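Local coordinates for protein alanine racemase (Oenococcus oeni PSU-1, PDB 3HUR) that belongs to the alanine racemase family, pairing an N-terminal TIM-barrel-type domain with a C-terminal domain rich in beta strands, at residues K34-L39 / A63-N68; L51-Q56 / A78-P83. All coordinates share one frame; numbering follows the deposited sequence.

Interaction 1 of 2, residues K34-L39 / A63-N68; sequences KVYAVL and ALIVSN. With SO4 (sulfate ion), chain D.
Ile65 lays its CD1 between two side chains of the adjoining strand, 3.8 Å from Tyr36 CB and 3.8 Å from Val38 CG2. Its CG1 stands anti to the carbonyl carbon (chi1 -50°), and the extended branch beyond it ends in that methyl. The Val38 and Ile65 side chains lie at a slant to one another. On the same face of the sheet, Ala63 CB meets the Tyr36 ring at CD2 (3.8 Å), coming in obliquely. Ala37 and Leu64 pair on the other face, where Ala37 CB touches Leu64 CD2. The backbones run parallel, the strand axes 31° apart, with Tyr36 beside Ala63, Ala37 beside Leu64 and Val38 beside Ile65. Ala37 is gripped through both its N and its O: N donates to Ala63 O, and O accepts from Ile65 N at 2.8 Å. The Leu39 N to Ile65 O bond is nearly straight (173°), whereas Ala63 N to Val35 O is weak. Past the strand, Asn68 ND2 donates to O2 of a sulfate ion (3.3 Å), which Arg8 of the second subunit also holds. The pair belongs to the parallel barrel sheet of the TIM-type domain, flanked by strands 84-86 and 222-223. Trp85 touches Tyr36 and Ile65 on the inner face, while helix 48-57 covers Ala37, Leu39 and Leu64 from outside.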
loop_
_atom_site.group_PDB
_atom_site.type_symbol
_atom_site.label_atom_id
_atom_site.label_comp_id
_atom_site.label_asym_id
_atom_site.label_seq_id
_atom_site.Cartn_x
_atom_site.Cartn_y
_atom_site.Cartn_z
ATOM N N LYS A 34 4.036 9.898 43.560
ATOM C CA LYS A 34 4.166 8.619 42.943
ATOM C C LYS A 34 4.135 8.765 41.405
ATOM O O LYS A 34 3.439 9.609 40.880
ATOM C CB LYS A 34 3.000 7.773 43.419
ATOM C CG LYS A 34 2.967 7.537 44.942
ATOM C CD LYS A 34 3.445 6.118 45.286
ATOM C CE LYS A 34 3.736 5.886 46.794
ATOM N NZ LYS A 34 4.978 5.014 46.937
ATOM N N VAL A 35 4.925 7.967 40.685
ATOM C CA VAL A 35 4.835 7.877 39.215
ATOM C C VAL A 35 4.571 6.432 38.828
ATOM O O VAL A 35 5.347 5.565 39.196
ATOM C CB VAL A 35 6.094 8.369 38.528
ATOM C CG1 VAL A 35 6.050 8.065 37.027
ATOM C CG2 VAL A 35 6.241 9.821 38.752
ATOM N N TYR A 36 3.437 6.209 38.162
ATOM C CA TYR A 36 3.028 4.945 37.585
ATOM C C TYR A 36 3.268 4.972 36.068
ATOM O O TYR A 36 2.568 5.688 35.339
ATOM C CB TYR A 36 1.536 4.729 37.789
ATOM C CG TYR A 36 1.061 4.755 39.214
ATOM C CD1 TYR A 36 -0.294 4.792 39.502
ATOM C CD2 TYR A 36 1.956 4.735 40.284
ATOM C CE1 TYR A 36 -0.743 4.809 40.790
ATOM C CE2 TYR A 36 1.508 4.752 41.570
ATOM C CZ TYR A 36 0.161 4.797 41.819
ATOM O OH TYR A 36 -0.271 4.792 43.115
ATOM N N ALA A 37 4.236 4.184 35.600
ATOM C CA ALA A 37 4.661 4.192 34.188
ATOM C C ALA A 37 3.711 3.326 33.419
ATOM O O ALA A 37 3.542 2.163 33.772
ATOM C CB ALA A 37 6.043 3.652 34.073
ATOM N N VAL A 38 3.031 3.902 32.424
ATOM C CA VAL A 38 2.099 3.146 31.627
ATOM C C VAL A 38 2.878 2.594 30.419
ATOM O O VAL A 38 3.495 3.323 29.675
ATOM C CB VAL A 38 0.856 3.992 31.195
ATOM C CG1 VAL A 38 -0.124 3.149 30.386
ATOM C CG2 VAL A 38 0.112 4.583 32.401
ATOM N N LEU A 39 2.808 1.287 30.247
ATOM C CA LEU A 39 3.507 0.590 29.227
ATOM C C LEU A 39 2.524 -0.254 28.446
ATOM O O LEU A 39 2.387 -1.444 28.690
ATOM C CB LEU A 39 4.511 -0.328 29.892
ATOM C CG LEU A 39 5.693 0.410 30.512
ATOM C CD1 LEU A 39 6.636 -0.635 31.027
ATOM C CD2 LEU A 39 6.395 1.350 29.478
ATOM N N ALA A 63 5.181 2.294 40.197
ATOM C CA ALA A 63 4.441 1.134 39.694
ATOM C C ALA A 63 4.452 1.098 38.158
ATOM O O ALA A 63 4.923 2.013 37.472
ATOM C CB ALA A 63 3.064 1.143 40.198
ATOM N N LEU A 64 3.912 0.028 37.631
ATOM C CA LEU A 64 3.845 -0.156 36.199
ATOM C C LEU A 64 2.419 -0.494 35.879
ATOM O O LEU A 64 1.821 -1.282 36.588
ATOM C CB LEU A 64 4.739 -1.331 35.767
ATOM C CG LEU A 64 6.199 -1.245 36.193
ATOM C CD1 LEU A 64 6.911 -2.588 35.922
ATOM C CD2 LEU A 64 6.859 -0.095 35.502
ATOM N N ILE A 65 1.884 0.097 34.812
ATOM C CA ILE A 65 0.519 -0.239 34.328
ATOM C C ILE A 65 0.626 -0.851 32.912
ATOM O O ILE A 65 1.353 -0.336 32.053
ATOM C CB ILE A 65 -0.384 1.031 34.262
ATOM C CG1 ILE A 65 -0.322 1.820 35.582
ATOM C CG2 ILE A 65 -1.797 0.651 33.946
ATOM C CD1 ILE A 65 -1.168 3.190 35.658
ATOM N N VAL A 66 -0.086 -1.948 32.697
ATOM C CA VAL A 66 -0.090 -2.664 31.442
ATOM C C VAL A 66 -1.532 -3.074 31.110
ATOM O O VAL A 66 -2.426 -2.894 31.959
ATOM C CB VAL A 66 0.860 -3.909 31.458
ATOM C CG1 VAL A 66 2.323 -3.507 31.807
ATOM C CG2 VAL A 66 0.357 -4.928 32.356
ATOM N N SER A 67 -1.744 -3.596 29.882
ATOM C CA SER A 67 -3.103 -3.826 29.307
ATOM C C SER A 67 -3.607 -5.260 29.355
ATOM O O SER A 67 -4.738 -5.531 29.043
ATOM C CB SER A 67 -3.122 -3.405 27.833
ATOM O OG SER A 67 -2.342 -2.207 27.634
ATOM N N ASN A 68 -2.729 -6.188 29.687
ATOM C CA ASN A 68 -3.046 -7.596 29.637
ATOM C C ASN A 68 -2.368 -8.297 30.821
ATOM O O ASN A 68 -1.224 -8.033 31.175
ATOM C CB ASN A 68 -2.559 -8.206 28.311
ATOM C CG ASN A 68 -3.391 -7.767 27.090
ATOM O OD1 ASN A 68 -4.524 -8.277 26.828
ATOM N ND2 ASN A 68 -2.807 -6.872 26.298
HETATM S S SO4 D . 1.210 -5.889 25.780
HETATM O O1 SO4 D . 1.057 -5.811 24.338
HETATM O O2 SO4 D . 0.076 -5.304 26.554
HETATM O O3 SO4 D . 1.418 -7.314 26.028
HETATM O O4 SO4 D . 2.442 -5.147 26.093
#

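Interaction 2 of 2, residues L51-Q56 / A78-P83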
loop_
_atom_site.group_PDB
_atom_site.type_symbol
_atom_site.label_atom_id
_atom_site.label_comp_id
_atom_site.label_asym_id
_atom_site.label_seq_id
_atom_site.Cartn_x
_atom_site.Cartn_y
_atom_site.Cartn_z
ATOM N N LEU A 51 12.270 -1.257 29.310
ATOM C CA LEU A 51 11.761 0.001 29.866
ATOM C C LEU A 51 11.435 -0.168 31.396
ATOM O O LEU A 51 11.961 0.547 32.224
ATOM C CB LEU A 51 10.546 0.488 29.058
ATOM C CG LEU A 51 10.810 1.203 27.718
ATOM C CD1 LEU A 51 9.504 1.417 26.963
ATOM C CD2 LEU A 51 11.556 2.509 27.899
ATOM N N ALA A 52 10.654 -1.177 31.741
ATOM C CA ALA A 52 10.351 -1.454 33.134
ATOM C C ALA A 52 11.592 -1.675 34.002
ATOM O O ALA A 52 11.687 -1.090 35.071
ATOM C CB ALA A 52 9.446 -2.599 33.252
ATOM N N LYS A 53 12.532 -2.502 33.568
ATOM C CA LYS A 53 13.763 -2.693 34.306
ATOM C C LYS A 53 14.507 -1.376 34.479
ATOM O O LYS A 53 15.034 -1.110 35.540
ATOM C CB LYS A 53 14.705 -3.651 33.596
ATOM C CG LYS A 53 14.319 -5.087 33.670
ATOM C CD LYS A 53 15.312 -5.899 32.854
ATOM C CE LYS A 53 15.070 -7.397 32.965
ATOM N NZ LYS A 53 15.576 -7.960 34.270
ATOM N N ALA A 54 14.607 -0.576 33.428
ATOM C CA ALA A 54 15.242 0.728 33.565
ATOM C C ALA A 54 14.506 1.590 34.623
ATOM O O ALA A 54 15.135 2.325 35.365
ATOM C CB ALA A 54 15.277 1.447 32.253
ATOM N N PHE A 55 13.186 1.503 34.697
ATOM C CA PHE A 55 12.498 2.335 35.660
ATOM C C PHE A 55 12.670 1.822 37.098
ATOM O O PHE A 55 12.658 2.640 38.024
ATOM C CB PHE A 55 11.005 2.457 35.353
ATOM C CG PHE A 55 10.687 3.035 34.007
ATOM C CD1 PHE A 55 11.506 3.932 33.406
ATOM C CD2 PHE A 55 9.535 2.659 33.347
ATOM C CE1 PHE A 55 11.175 4.452 32.171
ATOM C CE2 PHE A 55 9.208 3.173 32.135
ATOM C CZ PHE A 55 10.026 4.056 31.537
ATOM N N GLN A 56 12.778 0.497 37.280
ATOM C CA GLN A 56 12.949 -0.117 38.632
ATOM C C GLN A 56 14.325 0.211 39.214
ATOM O O GLN A 56 14.465 0.495 40.388
ATOM C CB GLN A 56 12.782 -1.643 38.593
ATOM C CG GLN A 56 12.637 -2.283 39.959
ATOM C CD GLN A 56 12.306 -3.779 39.905
ATOM O OE1 GLN A 56 11.147 -4.176 40.003
ATOM N NE2 GLN A 56 13.319 -4.608 39.745
ATOM N N ALA A 78 10.443 -11.668 34.469
ATOM C CA ALA A 78 11.697 -10.942 34.176
ATOM C C ALA A 78 12.288 -10.270 35.395
ATOM O O ALA A 78 13.216 -9.464 35.260
ATOM C CB ALA A 78 11.490 -9.954 33.085
ATOM N N ASP A 79 11.728 -10.589 36.573
ATOM C CA ASP A 79 12.205 -10.139 37.908
ATOM C C ASP A 79 11.896 -8.693 38.208
ATOM O O ASP A 79 12.566 -8.052 39.014
ATOM C CB ASP A 79 13.704 -10.416 38.127
ATOM C CG ASP A 79 14.033 -11.911 38.153
ATOM O OD1 ASP A 79 13.223 -12.734 38.678
ATOM O OD2 ASP A 79 15.122 -12.268 37.643
ATOM N N LEU A 80 10.858 -8.165 37.584
ATOM C CA LEU A 80 10.331 -6.882 38.019
ATOM C C LEU A 80 9.534 -7.075 39.297
ATOM O O LEU A 80 8.699 -7.999 39.377
ATOM C CB LEU A 80 9.491 -6.269 36.906
ATOM C CG LEU A 80 10.523 -5.724 35.927
ATOM C CD1 LEU A 80 10.378 -6.355 34.552
ATOM C CD2 LEU A 80 10.522 -4.203 35.953
ATOM N N THR A 81 9.806 -6.229 40.292
ATOM C CA THR A 81 9.211 -6.397 41.616
ATOM C C THR A 81 8.259 -5.286 41.989
ATOM O O THR A 81 7.491 -5.440 42.944
ATOM C CB THR A 81 10.289 -6.486 42.713
ATOM O OG1 THR A 81 11.191 -5.379 42.589
ATOM C CG2 THR A 81 11.069 -7.797 42.584
ATOM N N LEU A 82 8.298 -4.175 41.258
ATOM C CA LEU A 82 7.358 -3.095 41.487
ATOM C C LEU A 82 5.962 -3.612 41.367
ATOM O O LEU A 82 5.710 -4.644 40.732
ATOM C CB LEU A 82 7.524 -1.982 40.486
ATOM C CG LEU A 82 8.857 -1.255 40.537
ATOM C CD1 LEU A 82 8.928 -0.269 39.410
ATOM C CD2 LEU A 82 9.042 -0.572 41.853
ATOM N N PRO A 83 5.020 -2.932 42.027
ATOM C CA PRO A 83 3.624 -3.369 41.808
ATOM C C PRO A 83 3.176 -3.089 40.359
ATOM O O PRO A 83 3.610 -2.130 39.742
ATOM C CB PRO A 83 2.808 -2.553 42.810
ATOM C CG PRO A 83 3.776 -1.468 43.356
ATOM C CD PRO A 83 5.174 -1.844 43.015
#
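Residues 51-56 of helix 48-57 face an irregular connection, Lys53 CA lying 6.6 Å from Leu80 CA and Gln56 CA 6.9 Å from Leu82 CA. Gln56 reaches over with CG anti to its backbone N (chi1 -167°) and the chain extended beyond. Its OE1 gathers the N-H groups of Thr81 and Leu82, the latter at 3.1 Å from Leu82 N; Thr81 OG1 adds a weak bond to the same oxygen. The side chains of Gln56 and Thr81 are roughly perpendicular, while that of Leu82 runs counter to Gln56, its CG 4.0 Å from Gln56 CG. One turn earlier, Lys53 NZ donates to Ala78 O (3.0 Å), approaching nearly in line with the carbonyl. Between these polar grips, Leu80 directs CD2 onto Ala52 CB. Asp79, with positive phi, is the C-prime residue of a Schellman motif that closes helix 69-77 just before the residues Gln56 meets. Arg76 of that helix bonds the carbonyl oxygens of Leu80 and Leu82. Leu75 of helix 69-77 and Leu64 of strand 63-66 both pack on Ala52 and Leu80. The contact joins helix 48-57 to the loop that leads from helix 69-77 to strand 84-86, on the outside of the barrel.

How the interactions relate
Interactions 1 and 2 lie about 10 Å apart between centres. Their segments alternate along the chain through two successive beta-alpha units (34-38 with 48-57, 63-66 with 69-77), and the second leads on to strand 84-86. Interaction 1 is buried sheet core, built from regular backbone bonds and apolar side chains; interaction 2 is partly buried and nearer the surface, where polar side chains bond to irregular backbone. They meet directly: Ala37 CB packs on Phe55 CD2, Leu64 CD1 on Ala52 CB, and Leu64 N probably bonds to Pro83 O, where the chain enters strand 84-86, the neighbour of 63-66 on the side away from 34-38.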